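Cytochrome P450 268A2 Cyp268A2 (Mycobacterium marinum, PDB 6BLD) is a heme-binding cytochrome P450, a mostly helical protein that holds (3e,5e)-6,10-dimethylundeca-3,5,9-trien-2-one in the pocket beside its porphyrin. Local coordinates at residues 133-144 / 157-168. Residues are numbered along the deposited sequence; the frame is centred on the assembly and turned at random.
Sequences IKINAKGIVDEL and CAKELPIRTLSD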
# COMPACT_ATOMS: atom_id res chain seq x y z
N ILE A 133 -8.44 -14.34 -12.15
CA ILE A 133 -7.80 -13.04 -12.28
C ILE A 133 -7.50 -12.74 -13.74
O ILE A 133 -7.69 -11.61 -14.21
CB ILE A 133 -6.53 -12.98 -11.41
CG1 ILE A 133 -6.89 -13.13 -9.93
CG2 ILE A 133 -5.77 -11.69 -11.65
CD1 ILE A 133 -5.70 -13.30 -9.02
N LYS A 134 -7.03 -13.74 -14.48
CA LYS A 134 -6.77 -13.56 -15.91
C LYS A 134 -8.07 -13.29 -16.67
O LYS A 134 -8.08 -12.49 -17.62
CB LYS A 134 -6.07 -14.79 -16.48
CG LYS A 134 -4.63 -14.97 -16.00
CD LYS A 134 -4.06 -16.28 -16.50
CE LYS A 134 -2.55 -16.33 -16.32
NZ LYS A 134 -2.08 -17.70 -15.96
N ILE A 135 -9.16 -13.94 -16.27
CA ILE A 135 -10.43 -13.73 -16.95
C ILE A 135 -10.98 -12.34 -16.63
O ILE A 135 -11.56 -11.67 -17.50
CB ILE A 135 -11.42 -14.85 -16.57
CG1 ILE A 135 -11.05 -16.15 -17.28
CG2 ILE A 135 -12.86 -14.46 -16.91
CD1 ILE A 135 -11.47 -17.40 -16.54
N ASN A 136 -10.79 -11.87 -15.40
CA ASN A 136 -11.20 -10.51 -15.06
C ASN A 136 -10.34 -9.48 -15.78
O ASN A 136 -10.84 -8.46 -16.25
CB ASN A 136 -11.14 -10.30 -13.54
CG ASN A 136 -12.39 -10.78 -12.84
OD1 ASN A 136 -13.48 -10.77 -13.41
ND2 ASN A 136 -12.25 -11.20 -11.59
N ALA A 137 -9.03 -9.74 -15.87
CA ALA A 137 -8.13 -8.80 -16.55
C ALA A 137 -8.49 -8.68 -18.03
O ALA A 137 -8.45 -7.58 -18.59
CB ALA A 137 -6.68 -9.25 -16.38
N LYS A 138 -8.83 -9.79 -18.67
CA LYS A 138 -9.18 -9.75 -20.09
C LYS A 138 -10.45 -8.93 -20.32
O LYS A 138 -10.50 -8.12 -21.25
CB LYS A 138 -9.37 -11.17 -20.61
CG LYS A 138 -8.90 -11.39 -22.02
CD LYS A 138 -8.75 -12.87 -22.30
CE LYS A 138 -7.36 -13.12 -22.85
NZ LYS A 138 -7.21 -12.34 -24.13
N GLY A 139 -11.48 -9.15 -19.51
CA GLY A 139 -12.72 -8.41 -19.68
C GLY A 139 -12.58 -6.94 -19.34
O GLY A 139 -13.25 -6.09 -19.94
N ILE A 140 -11.71 -6.61 -18.38
CA ILE A 140 -11.52 -5.21 -18.00
C ILE A 140 -10.84 -4.45 -19.14
O ILE A 140 -11.27 -3.35 -19.51
CB ILE A 140 -10.71 -5.11 -16.69
CG1 ILE A 140 -11.62 -5.40 -15.50
CG2 ILE A 140 -10.07 -3.74 -16.55
CD1 ILE A 140 -10.89 -5.91 -14.28
N VAL A 141 -9.77 -5.02 -19.70
CA VAL A 141 -9.10 -4.37 -20.83
C VAL A 141 -10.02 -4.34 -22.05
O VAL A 141 -9.96 -3.39 -22.84
CB VAL A 141 -7.77 -5.08 -21.13
CG1 VAL A 141 -7.06 -4.42 -22.30
CG2 VAL A 141 -6.88 -5.08 -19.90
N ASP A 142 -10.87 -5.35 -22.21
CA ASP A 142 -11.84 -5.34 -23.30
C ASP A 142 -12.83 -4.20 -23.14
O ASP A 142 -13.11 -3.46 -24.09
CB ASP A 142 -12.57 -6.68 -23.37
CG ASP A 142 -13.57 -6.75 -24.50
OD1 ASP A 142 -13.18 -6.46 -25.66
OD2 ASP A 142 -14.75 -7.08 -24.24
N GLU A 143 -13.37 -4.03 -21.93
CA GLU A 143 -14.28 -2.92 -21.67
C GLU A 143 -13.57 -1.58 -21.79
O GLU A 143 -14.19 -0.59 -22.20
CB GLU A 143 -14.91 -3.07 -20.29
CG GLU A 143 -15.89 -4.22 -20.17
CD GLU A 143 -16.02 -4.73 -18.74
OE1 GLU A 143 -16.14 -5.96 -18.56
OE2 GLU A 143 -16.01 -3.90 -17.81
N LEU A 144 -12.29 -1.52 -21.43
CA LEU A 144 -11.52 -0.30 -21.62
C LEU A 144 -11.38 0.04 -23.10
O LEU A 144 -11.48 1.20 -23.49
CB LEU A 144 -10.14 -0.44 -20.97
CG LEU A 144 -9.11 0.63 -21.32
CD1 LEU A 144 -9.47 1.96 -20.68
CD2 LEU A 144 -7.71 0.20 -20.91
N CYS A 157 -9.76 0.99 -15.48
CA CYS A 157 -8.84 -0.14 -15.51
C CYS A 157 -8.11 -0.34 -14.18
O CYS A 157 -8.20 -1.41 -13.58
CB CYS A 157 -7.82 0.03 -16.64
SG CYS A 157 -6.68 -1.36 -16.81
N ALA A 158 -7.39 0.69 -13.73
CA ALA A 158 -6.50 0.53 -12.58
C ALA A 158 -7.26 0.11 -11.33
O ALA A 158 -6.77 -0.69 -10.53
CB ALA A 158 -5.73 1.82 -12.33
N LYS A 159 -8.47 0.64 -11.13
CA LYS A 159 -9.25 0.32 -9.95
C LYS A 159 -10.12 -0.93 -10.11
O LYS A 159 -10.64 -1.43 -9.11
CB LYS A 159 -10.15 1.51 -9.57
CG LYS A 159 -11.33 1.70 -10.51
CD LYS A 159 -12.51 2.35 -9.80
CE LYS A 159 -13.78 2.22 -10.63
NZ LYS A 159 -14.90 3.03 -10.08
N GLU A 160 -10.26 -1.45 -11.33
CA GLU A 160 -11.24 -2.50 -11.58
C GLU A 160 -10.72 -3.87 -11.17
O GLU A 160 -11.43 -4.64 -10.51
CB GLU A 160 -11.65 -2.50 -13.05
CG GLU A 160 -12.86 -1.64 -13.35
CD GLU A 160 -13.96 -1.80 -12.32
OE1 GLU A 160 -14.42 -2.94 -12.11
OE2 GLU A 160 -14.37 -0.78 -11.72
N LEU A 161 -9.50 -4.22 -11.56
CA LEU A 161 -8.97 -5.54 -11.27
C LEU A 161 -8.77 -5.78 -9.77
O LEU A 161 -9.11 -6.86 -9.28
CB LEU A 161 -7.65 -5.79 -12.01
CG LEU A 161 -7.12 -7.22 -11.87
CD1 LEU A 161 -8.16 -8.22 -12.36
CD2 LEU A 161 -5.81 -7.41 -12.61
N PRO A 162 -8.24 -4.81 -9.00
CA PRO A 162 -8.12 -5.05 -7.55
C PRO A 162 -9.44 -5.33 -6.86
O PRO A 162 -9.52 -6.25 -6.04
CB PRO A 162 -7.46 -3.76 -7.04
CG PRO A 162 -6.68 -3.27 -8.19
CD PRO A 162 -7.53 -3.58 -9.39
N ILE A 163 -10.50 -4.57 -7.17
CA ILE A 163 -11.76 -4.75 -6.46
C ILE A 163 -12.43 -6.05 -6.89
O ILE A 163 -13.05 -6.74 -6.07
CB ILE A 163 -12.68 -3.53 -6.65
CG1 ILE A 163 -13.94 -3.68 -5.79
CG2 ILE A 163 -13.05 -3.33 -8.11
CD1 ILE A 163 -13.67 -3.74 -4.30
N ARG A 164 -12.31 -6.41 -8.17
CA ARG A 164 -12.87 -7.68 -8.63
C ARG A 164 -12.16 -8.86 -7.98
O ARG A 164 -12.80 -9.81 -7.53
CB ARG A 164 -12.80 -7.77 -10.15
CG ARG A 164 -13.80 -6.89 -10.87
CD ARG A 164 -14.10 -7.43 -12.25
NE ARG A 164 -14.66 -6.40 -13.13
CZ ARG A 164 -15.03 -6.62 -14.39
NH1 ARG A 164 -14.91 -7.84 -14.91
NH2 ARG A 164 -15.52 -5.63 -15.12
N THR A 165 -10.82 -8.81 -7.93
CA THR A 165 -10.06 -9.87 -7.28
C THR A 165 -10.35 -9.91 -5.79
O THR A 165 -10.51 -11.00 -5.21
CB THR A 165 -8.57 -9.68 -7.53
OG1 THR A 165 -8.34 -9.46 -8.93
CG2 THR A 165 -7.79 -10.90 -7.08
N LEU A 166 -10.42 -8.75 -5.14
CA LEU A 166 -10.72 -8.69 -3.72
C LEU A 166 -12.11 -9.23 -3.43
O LEU A 166 -12.29 -10.11 -2.58
CB LEU A 166 -10.57 -7.26 -3.21
CG LEU A 166 -10.76 -6.96 -1.72
CD1 LEU A 166 -12.20 -7.16 -1.28
CD2 LEU A 166 -9.82 -7.81 -0.88
N SER A 167 -13.12 -8.71 -4.13
CA SER A 167 -14.50 -9.09 -3.85
C SER A 167 -14.76 -10.56 -4.17
O SER A 167 -15.60 -11.19 -3.52
CB SER A 167 -15.46 -8.20 -4.62
OG SER A 167 -15.09 -6.84 -4.52
N ASP A 168 -14.06 -11.12 -5.16
CA ASP A 168 -14.23 -12.53 -5.47
C ASP A 168 -13.73 -13.41 -4.32
O ASP A 168 -14.30 -14.46 -4.04
CB ASP A 168 -13.51 -12.88 -6.77
CG ASP A 168 -14.32 -12.55 -8.00
OD1 ASP A 168 -15.55 -12.37 -7.87
OD2 ASP A 168 -13.73 -12.45 -9.10
O HOH W 1 -10.01 -11.08 -10.53
O HOH W 2 -15.27 -10.55 -10.75
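R164 lies extended along helix 133-144, with I140 pressed against one face of its guanidinium: I140 CG1 sits 3.8 Å from R164 CZ, over the centre of the group. The two side chains point opposite ways as they pass. At the guanidinium's edge, E143 adds a salt bridge, R164 NH2 to E143 OE2 at 3.2 Å, whose hydrogen bond is weak and bent, while E160 gives NE a long one from within its own helix. With CG1 held beside its backbone N (chi1 -78°), I140 brings CD1 to the backbone at L161, 3.5 Å from L161 N, as a knob among C157, E160, L161 and R164. L161 returns the packing as a knob among I133, N136, A137 and I140. N136 stands its amide nearly perpendicular to the guanidinium, 87° between planes, and turns ND2 to D168 OD2 in a 3.2 Å hydrogen bond that lies in the amide plane. A water also joins N136 OD1 to D168 OD2. D168 OD1 pairs with R177. Beyond, I133 crosses T165 at about a right angle, I133 CG1 3.7 Å from T165 CG2. The axes of segments 133-144 and 160-168 come within 9.7 Å, 146° between their directions. This is the D-E pair of the P450 four-helix core: helix 375-392 (L) packs against L161, T165 and V141, helix 247-278 (I) touches I163 and L166, and the heme lies about 7 Å from the side chain of T165.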